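Local coordinates for beta-lactamase II (Erythrobacter litoralis, PDB 6V72), which probably hydrolyses the amide bond of beta-lactam antibiotics to give substituted beta-amino acids, as a zinc-dependent class B enzyme of the metallo-beta-lactamase superfamily, at residues V172-I186 and F212-H226. Sequence-based numbering, arbitrary orientation.
Sequences VGLPELGIAFGGCMI and FAAAFPDARTIAMSH
F212 turns its CG away from its own backbone N (chi1 170°) and brings ring atom CZ up to the methyl of A180, CZ to CB 3.8 Å, whereas F216, its CG beside the backbone N (chi1 -57°), spreads its ring beneath G173. There the CA of G173 sits over one face, 3.9 Å from the F216 ring centroid, a CH-pi contact; glycine suits this place, having no side chain to keep the backbone off the ring. A180 suits the middle of this patch: its methyl also meets F216 CB, A219 CB and I222 CD1. I186 adds to it, CG1 and CD1 meeting F212 CD2 and CE2 at a slant.

These apolar groups fill the seam between helix 205-215 and the sheet in a beta-alpha-beta crossover, in which strands 179-181 and 221-223 run parallel within the smaller sheet of the alpha-beta/beta-alpha metallo-beta-lactamase fold. Four backbone bonds join the strands and their flanking residues G178 and G182, from T221 N to G178 O, A180 N to T221 O, A223 N to A180 O (2.9 Å, 174° at the hydrogen) and G182 N to A223 O. On the face bearing I179, F181 and A223, the F181 ring takes A223 CB at its edge, CD1 to CB 3.6 Å, and a small methyl lets the ring come close.

Ahead of strand 179-181, G178 and I179 both face L174 in a G1 beta bulge, whose positive phi at G178 suits glycine. Beyond the strand G183 also has positive phi, and S225 N donates to G183 O from well above the carbonyl plane. A water links I186 O to H226 N. C184 SG lies 3.5 Å from H226 NE2; both residues are zinc ligands, the site holding no zinc here, and H226 ND1 is hydrogen-bonded to P50 O, which probably helps to hold NE2 toward C184 SG.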
ATOM      1  N   VAL A 172      -3.787  -5.266  21.937  1.00 13.74           N
ATOM      2  CA  VAL A 172      -4.411  -5.415  23.249  1.00 13.16           C
ATOM      3  C   VAL A 172      -5.591  -6.369  23.141  1.00 13.67           C
ATOM      4  O   VAL A 172      -6.216  -6.508  22.088  1.00 14.77           O
ATOM      5  CB  VAL A 172      -4.841  -4.058  23.855  1.00 15.69           C
ATOM      6  CG1 VAL A 172      -3.655  -3.097  23.922  1.00 18.22           C
ATOM      7  CG2 VAL A 172      -5.962  -3.460  23.024  1.00 15.22           C
ATOM      8  N   GLY A 173      -5.898  -7.037  24.245  1.00 13.01           N
ATOM      9  CA  GLY A 173      -7.008  -7.959  24.257  1.00 14.08           C
ATOM     10  C   GLY A 173      -7.779  -7.857  25.556  1.00 13.01           C
ATOM     11  O   GLY A 173      -7.265  -7.403  26.584  1.00 14.56           O
ATOM     12  N   LEU A 174      -9.033  -8.320  25.483  1.00 14.29           N
ATOM     13  CA  LEU A 174      -9.918  -8.497  26.630  1.00 13.56           C
ATOM     14  C   LEU A 174     -10.382  -9.945  26.581  1.00 16.81           C
ATOM     15  O   LEU A 174     -11.476 -10.245  26.075  1.00 16.95           O
ATOM     16  CB  LEU A 174     -11.110  -7.549  26.580  1.00 15.69           C
ATOM     17  CG  LEU A 174     -10.714  -6.077  26.732  1.00 15.51           C
ATOM     18  CD1 LEU A 174     -11.841  -5.154  26.266  1.00 19.74           C
ATOM     19  CD2 LEU A 174     -10.309  -5.773  28.169  1.00 17.84           C
ATOM     20  N   PRO A 175      -9.557 -10.874  27.066  1.00 17.97           N
ATOM     21  CA  PRO A 175      -9.861 -12.298  26.866  1.00 19.33           C
ATOM     22  C   PRO A 175     -11.152 -12.738  27.527  1.00 19.69           C
ATOM     23  O   PRO A 175     -11.798 -13.669  27.032  1.00 23.90           O
ATOM     24  CB  PRO A 175      -8.641 -13.000  27.479  1.00 19.21           C
ATOM     25  CG  PRO A 175      -7.548 -12.001  27.411  1.00 19.79           C
ATOM     26  CD  PRO A 175      -8.220 -10.669  27.646  1.00 19.26           C
ATOM     27  N   GLU A 176     -11.561 -12.097  28.623  1.00 20.09           N
ATOM     28  CA  GLU A 176     -12.793 -12.513  29.286  1.00 22.47           C
ATOM     29  C   GLU A 176     -14.027 -12.106  28.504  1.00 22.58           C
ATOM     30  O   GLU A 176     -15.114 -12.621  28.779  1.00 25.79           O
ATOM     31  CB  GLU A 176     -12.872 -11.926  30.696  1.00 27.07           C
ATOM     32  CG  GLU A 176     -11.779 -12.421  31.618  1.00 31.91           C
ATOM     33  CD  GLU A 176     -11.917 -13.904  31.953  1.00 39.20           C
ATOM     34  OE1 GLU A 176     -13.046 -14.441  31.917  1.00 42.10           O
ATOM     35  OE2 GLU A 176     -10.887 -14.538  32.259  1.00 42.84           O
ATOM     36  N   LEU A 177     -13.887 -11.178  27.562  1.00 20.23           N
ATOM     37  CA  LEU A 177     -14.994 -10.709  26.751  1.00 20.00           C
ATOM     38  C   LEU A 177     -14.865 -11.152  25.304  1.00 21.54           C
ATOM     39  O   LEU A 177     -15.735 -10.825  24.484  1.00 25.54           O
ATOM     40  CB  LEU A 177     -15.091  -9.181  26.834  1.00 21.34           C
ATOM     41  CG  LEU A 177     -15.326  -8.643  28.248  1.00 23.14           C
ATOM     42  CD1 LEU A 177     -15.195  -7.129  28.265  1.00 23.67           C
ATOM     43  CD2 LEU A 177     -16.698  -9.049  28.738  1.00 26.06           C
ATOM     44  N   GLY A 178     -13.804 -11.887  24.973  1.00 20.05           N
ATOM     45  CA  GLY A 178     -13.610 -12.379  23.619  1.00 19.62           C
ATOM     46  C   GLY A 178     -13.315 -11.323  22.578  1.00 18.30           C
ATOM     47  O   GLY A 178     -13.717 -11.480  21.421  1.00 20.21           O
ATOM     48  N   ILE A 179     -12.600 -10.264  22.951  1.00 15.50           N
ATOM     49  CA  ILE A 179     -12.276  -9.158  22.057  1.00 15.87           C
ATOM     50  C   ILE A 179     -10.763  -9.043  21.967  1.00 15.14           C
ATOM     51  O   ILE A 179     -10.072  -9.046  22.993  1.00 17.82           O
ATOM     52  CB  ILE A 179     -12.875  -7.822  22.546  1.00 17.66           C
ATOM     53  CG1 ILE A 179     -14.400  -7.866  22.582  1.00 19.14           C
ATOM     54  CG2 ILE A 179     -12.371  -6.652  21.692  1.00 18.04           C
ATOM     55  CD1 ILE A 179     -14.991  -6.759  23.455  1.00 20.72           C
ATOM     56  N   ALA A 180     -10.249  -8.911  20.757  1.00 14.05           N
ATOM     57  CA  ALA A 180      -8.839  -8.600  20.584  1.00 15.25           C
ATOM     58  C   ALA A 180      -8.727  -7.464  19.587  1.00 14.06           C
ATOM     59  O   ALA A 180      -9.465  -7.426  18.593  1.00 16.31           O
ATOM     60  CB  ALA A 180      -8.034  -9.797  20.102  1.00 16.58           C
ATOM     61  N   PHE A 181      -7.800  -6.546  19.851  1.00 12.74           N
ATOM     62  CA  PHE A 181      -7.605  -5.359  19.027  1.00 12.88           C
ATOM     63  C   PHE A 181      -6.222  -5.407  18.395  1.00 12.96           C
ATOM     64  O   PHE A 181      -5.207  -5.368  19.103  1.00 13.46           O
ATOM     65  CB  PHE A 181      -7.777  -4.093  19.865  1.00 13.19           C
ATOM     66  CG  PHE A 181      -7.616  -2.806  19.088  1.00 12.96           C
ATOM     67  CD1 PHE A 181      -8.633  -2.344  18.259  1.00 15.43           C
ATOM     68  CD2 PHE A 181      -6.465  -2.034  19.225  1.00 15.68           C
ATOM     69  CE1 PHE A 181      -8.491  -1.155  17.561  1.00 15.94           C
ATOM     70  CE2 PHE A 181      -6.338  -0.835  18.544  1.00 14.60           C
ATOM     71  CZ  PHE A 181      -7.335  -0.401  17.715  1.00 14.70           C
ATOM     72  N   GLY A 182      -6.185  -5.482  17.064  1.00 13.11           N
ATOM     73  CA  GLY A 182      -4.950  -5.668  16.340  1.00 13.85           C
ATOM     74  C   GLY A 182      -4.276  -4.402  15.885  1.00 14.26           C
ATOM     75  O   GLY A 182      -3.257  -4.478  15.202  1.00 16.75           O
ATOM     76  N   GLY A 183      -4.792  -3.232  16.243  1.00 14.36           N
ATOM     77  CA  GLY A 183      -4.146  -2.002  15.814  1.00 14.94           C
ATOM     78  C   GLY A 183      -4.044  -1.894  14.298  1.00 16.86           C
ATOM     79  O   GLY A 183      -4.950  -2.270  13.562  1.00 16.85           O
ATOM     80  N   CYS A 184      -2.924  -1.354  13.817  1.00 16.54           N
ATOM     81  CA  CYS A 184      -2.727  -1.191  12.385  1.00 17.90           C
ATOM     82  C   CYS A 184      -2.165  -2.431  11.720  1.00 16.42           C
ATOM     83  O   CYS A 184      -2.009  -2.436  10.496  1.00 20.29           O
ATOM     84  CB  CYS A 184      -1.803  -0.019  12.090  1.00 24.72           C
ATOM     85  SG  CYS A 184      -2.602   1.627  12.245  1.00 33.08           S
HETATM   86  N   MSE A 185      -1.888  -3.474  12.483  0.60 14.66           N
HETATM   87  CA  MSE A 185      -1.293  -4.663  11.932  0.60 15.14           C
HETATM   88  C   MSE A 185      -2.328  -5.556  11.241  0.60 12.35           C
HETATM   89  O   MSE A 185      -2.025  -6.215  10.248  0.60 13.42           O
HETATM   90  CB  MSE A 185      -0.587  -5.396  13.054  0.60 21.59           C
HETATM   91  CG  MSE A 185      -0.169  -6.787  12.776  0.60 31.17           C
HETATM   92 SE   MSE A 185       0.698  -7.328  14.427  0.60 42.76          SE
HETATM   93  CE  MSE A 185       0.547  -5.692  15.475  0.60 42.81           C
ATOM     94  N   ILE A 186      -3.554  -5.561  11.773  1.00 13.60           N
ATOM     95  CA  ILE A 186      -4.622  -6.435  11.295  1.00 13.36           C
ATOM     96  C   ILE A 186      -5.501  -5.649  10.341  1.00 12.38           C
ATOM     97  O   ILE A 186      -5.881  -4.495  10.630  1.00 15.56           O
ATOM     98  CB  ILE A 186      -5.438  -7.003  12.474  1.00 14.34           C
ATOM     99  CG1 ILE A 186      -4.528  -7.825  13.394  1.00 14.66           C
ATOM    100  CG2 ILE A 186      -6.619  -7.870  11.988  1.00 16.57           C
ATOM    101  CD1 ILE A 186      -3.953  -9.099  12.742  1.00 16.91           C
ATOM    102  N   PHE A 212       0.163 -12.912  17.417  1.00 13.58           N
ATOM    103  CA  PHE A 212      -1.074 -12.270  17.879  1.00 12.44           C
ATOM    104  C   PHE A 212      -2.224 -13.269  17.951  1.00 13.74           C
ATOM    105  O   PHE A 212      -2.968 -13.308  18.942  1.00 13.95           O
ATOM    106  CB  PHE A 212      -1.421 -11.103  16.942  1.00 12.21           C
ATOM    107  CG  PHE A 212      -2.791 -10.502  17.163  1.00 12.92           C
ATOM    108  CD1 PHE A 212      -3.045  -9.693  18.260  1.00 13.35           C
ATOM    109  CD2 PHE A 212      -3.813 -10.724  16.253  1.00 14.17           C
ATOM    110  CE1 PHE A 212      -4.308  -9.120  18.446  1.00 11.89           C
ATOM    111  CE2 PHE A 212      -5.078 -10.157  16.429  1.00 14.91           C
ATOM    112  CZ  PHE A 212      -5.321  -9.355  17.533  1.00 13.89           C
ATOM    113  N   ALA A 213      -2.396 -14.071  16.892  1.00 12.74           N
ATOM    114  CA  ALA A 213      -3.485 -15.050  16.871  1.00 13.46           C
ATOM    115  C   ALA A 213      -3.360 -16.040  18.022  1.00 13.78           C
ATOM    116  O   ALA A 213      -4.370 -16.452  18.606  1.00 19.40           O
ATOM    117  CB  ALA A 213      -3.491 -15.789  15.534  1.00 15.86           C
ATOM    118  N   ALA A 214      -2.128 -16.426  18.369  1.00 13.85           N
ATOM    119  CA  ALA A 214      -1.907 -17.381  19.449  1.00 14.13           C
ATOM    120  C   ALA A 214      -2.001 -16.741  20.823  1.00 14.03           C
ATOM    121  O   ALA A 214      -2.310 -17.433  21.801  1.00 17.03           O
ATOM    122  CB  ALA A 214      -0.531 -18.037  19.294  1.00 16.77           C
ATOM    123  N   ALA A 215      -1.706 -15.444  20.915  1.00 14.22           N
ATOM    124  CA  ALA A 215      -1.820 -14.726  22.178  1.00 14.78           C
ATOM    125  C   ALA A 215      -3.272 -14.589  22.604  1.00 15.98           C
ATOM    126  O   ALA A 215      -3.584 -14.611  23.806  1.00 16.16           O
ATOM    127  CB  ALA A 215      -1.183 -13.340  22.039  1.00 14.48           C
ATOM    128  N   PHE A 216      -4.169 -14.406  21.631  1.00 14.86           N
ATOM    129  CA  PHE A 216      -5.601 -14.247  21.875  1.00 14.88           C
ATOM    130  C   PHE A 216      -6.336 -15.301  21.063  1.00 17.30           C
ATOM    131  O   PHE A 216      -7.017 -14.979  20.080  1.00 17.09           O
ATOM    132  CB  PHE A 216      -6.060 -12.836  21.513  1.00 16.09           C
ATOM    133  CG  PHE A 216      -5.310 -11.762  22.262  1.00 15.07           C
ATOM    134  CD1 PHE A 216      -5.483 -11.609  23.631  1.00 16.16           C
ATOM    135  CD2 PHE A 216      -4.406 -10.934  21.603  1.00 15.46           C
ATOM    136  CE1 PHE A 216      -4.779 -10.649  24.339  1.00 16.77           C
ATOM    137  CE2 PHE A 216      -3.701  -9.969  22.292  1.00 14.95           C
ATOM    138  CZ  PHE A 216      -3.884  -9.828  23.668  1.00 15.02           C
ATOM    139  N   PRO A 217      -6.221 -16.573  21.459  1.00 16.53           N
ATOM    140  CA  PRO A 217      -6.653 -17.669  20.572  1.00 16.38           C
ATOM    141  C   PRO A 217      -8.147 -17.895  20.523  1.00 19.07           C
ATOM    142  O   PRO A 217      -8.615 -18.546  19.584  1.00 22.46           O
ATOM    143  CB  PRO A 217      -5.943 -18.901  21.162  1.00 18.55           C
ATOM    144  CG  PRO A 217      -5.833 -18.589  22.644  1.00 19.17           C
ATOM    145  CD  PRO A 217      -5.590 -17.074  22.700  1.00 18.25           C
ATOM    146  N   ASP A 218      -8.908 -17.389  21.487  1.00 20.35           N
ATOM    147  CA  ASP A 218     -10.328 -17.705  21.576  1.00 21.80           C
ATOM    148  C   ASP A 218     -11.224 -16.543  21.178  1.00 22.73           C
ATOM    149  O   ASP A 218     -12.414 -16.764  20.923  1.00 27.52           O
ATOM    150  CB  ASP A 218     -10.682 -18.158  23.003  1.00 24.24           C
ATOM    151  CG  ASP A 218      -9.851 -19.350  23.455  1.00 28.75           C
ATOM    152  OD1 ASP A 218      -9.710 -20.298  22.660  1.00 30.49           O
ATOM    153  OD2 ASP A 218      -9.322 -19.341  24.592  1.00 32.31           O
ATOM    154  N   ALA A 219     -10.680 -15.329  21.087  1.00 19.47           N
ATOM    155  CA  ALA A 219     -11.495 -14.153  20.811  1.00 19.05           C
ATOM    156  C   ALA A 219     -12.160 -14.255  19.442  1.00 19.25           C
ATOM    157  O   ALA A 219     -11.491 -14.445  18.427  1.00 20.04           O
ATOM    158  CB  ALA A 219     -10.621 -12.893  20.875  1.00 17.96           C
ATOM    159  N   ARG A 220     -13.483 -14.097  19.408  1.00 21.60           N
ATOM    160  CA  ARG A 220     -14.203 -14.113  18.143  1.00 22.01           C
ATOM    161  C   ARG A 220     -14.550 -12.719  17.644  1.00 20.79           C
ATOM    162  O   ARG A 220     -15.056 -12.587  16.532  1.00 22.80           O
ATOM    163  CB  ARG A 220     -15.479 -14.955  18.260  1.00 30.16           C
ATOM    164  CG  ARG A 220     -15.191 -16.437  18.375  1.00 35.86           C
ATOM    165  CD  ARG A 220     -16.468 -17.280  18.334  1.00 42.03           C
ATOM    166  NE  ARG A 220     -16.950 -17.536  16.975  1.00 48.70           N
ATOM    167  CZ  ARG A 220     -16.477 -18.493  16.173  1.00 52.60           C
ATOM    168  NH1 ARG A 220     -16.994 -18.653  14.958  1.00 53.01           N
ATOM    169  NH2 ARG A 220     -15.491 -19.292  16.577  1.00 53.90           N
ATOM    170  N   THR A 221     -14.290 -11.677  18.419  1.00 20.19           N
ATOM    171  CA  THR A 221     -14.475 -10.313  17.947  1.00 18.04           C
ATOM    172  C   THR A 221     -13.087  -9.713  17.760  1.00 15.92           C
ATOM    173  O   THR A 221     -12.361  -9.508  18.737  1.00 16.33           O
ATOM    174  CB  THR A 221     -15.304  -9.484  18.924  1.00 21.30           C
ATOM    175  OG1 THR A 221     -16.631 -10.020  18.995  1.00 26.17           O
ATOM    176  CG2 THR A 221     -15.388  -8.048  18.463  1.00 24.43           C
ATOM    177  N   ILE A 222     -12.716  -9.456  16.511  1.00 14.95           N
ATOM    178  CA  ILE A 222     -11.434  -8.855  16.182  1.00 14.06           C
ATOM    179  C   ILE A 222     -11.681  -7.426  15.717  1.00 14.25           C
ATOM    180  O   ILE A 222     -12.411  -7.190  14.750  1.00 16.76           O
ATOM    181  CB  ILE A 222     -10.676  -9.659  15.118  1.00 14.96           C
ATOM    182  CG1 ILE A 222     -10.547 -11.120  15.551  1.00 16.97           C
ATOM    183  CG2 ILE A 222      -9.294  -9.002  14.848  1.00 17.39           C
ATOM    184  CD1 ILE A 222      -9.856 -11.315  16.902  1.00 16.90           C
ATOM    185  N   ALA A 223     -11.087  -6.476  16.422  1.00 14.83           N
ATOM    186  CA  ALA A 223     -11.170  -5.060  16.122  1.00 14.92           C
ATOM    187  C   ALA A 223      -9.817  -4.584  15.615  1.00 14.91           C
ATOM    188  O   ALA A 223      -8.791  -5.199  15.904  1.00 14.55           O
ATOM    189  CB  ALA A 223     -11.555  -4.292  17.381  1.00 17.66           C
HETATM  190  N   MSE A 224      -9.822  -3.492  14.849  1.00 14.65           N
HETATM  191  CA  MSE A 224      -8.581  -3.000  14.246  1.00 13.67           C
HETATM  192  C   MSE A 224      -8.663  -1.524  13.908  1.00 13.29           C
HETATM  193  O   MSE A 224      -9.737  -0.933  14.025  1.00 14.04           O
HETATM  194  CB  MSE A 224      -8.219  -3.825  13.002  1.00 17.74           C
HETATM  195  CG  MSE A 224      -9.162  -3.613  11.818  1.00 18.34           C
HETATM  196 SE   MSE A 224      -9.406  -5.264  10.809  0.71 21.33          SE
HETATM  197  CE  MSE A 224     -10.789  -6.035  11.971  0.95 22.22           C
ATOM    198  N   SER A 225      -7.536  -0.923  13.497  1.00 16.81           N
ATOM    199  CA  SER A 225      -7.466   0.538  13.436  1.00 15.12           C
ATOM    200  C   SER A 225      -8.280   1.128  12.296  1.00 14.39           C
ATOM    201  O   SER A 225      -8.837   2.217  12.451  1.00 15.73           O
ATOM    202  CB  SER A 225      -6.020   1.013  13.326  1.00 16.20           C
ATOM    203  OG  SER A 225      -5.336   0.811  14.558  1.00 17.32           O
ATOM    204  N   HIS A 226      -8.384   0.454  11.150  1.00 16.93           N
ATOM    205  CA  HIS A 226      -8.939   1.157   9.999  1.00 17.10           C
ATOM    206  C   HIS A 226     -10.067   0.404   9.304  1.00 16.97           C
ATOM    207  O   HIS A 226     -10.403   0.717   8.151  1.00 21.16           O
ATOM    208  CB  HIS A 226      -7.811   1.509   9.033  1.00 20.28           C
ATOM    209  CG  HIS A 226      -6.812   2.441   9.633  1.00 20.60           C
ATOM    210  ND1 HIS A 226      -7.139   3.727  10.012  1.00 20.68           N
ATOM    211  CD2 HIS A 226      -5.514   2.268   9.970  1.00 22.92           C
ATOM    212  CE1 HIS A 226      -6.072   4.316  10.527  1.00 22.98           C
ATOM    213  NE2 HIS A 226      -5.074   3.451  10.513  1.00 25.48           N
TER
HETATM  214  O   HOH W   1      -6.604  -1.841  10.268  1.00 23.64           O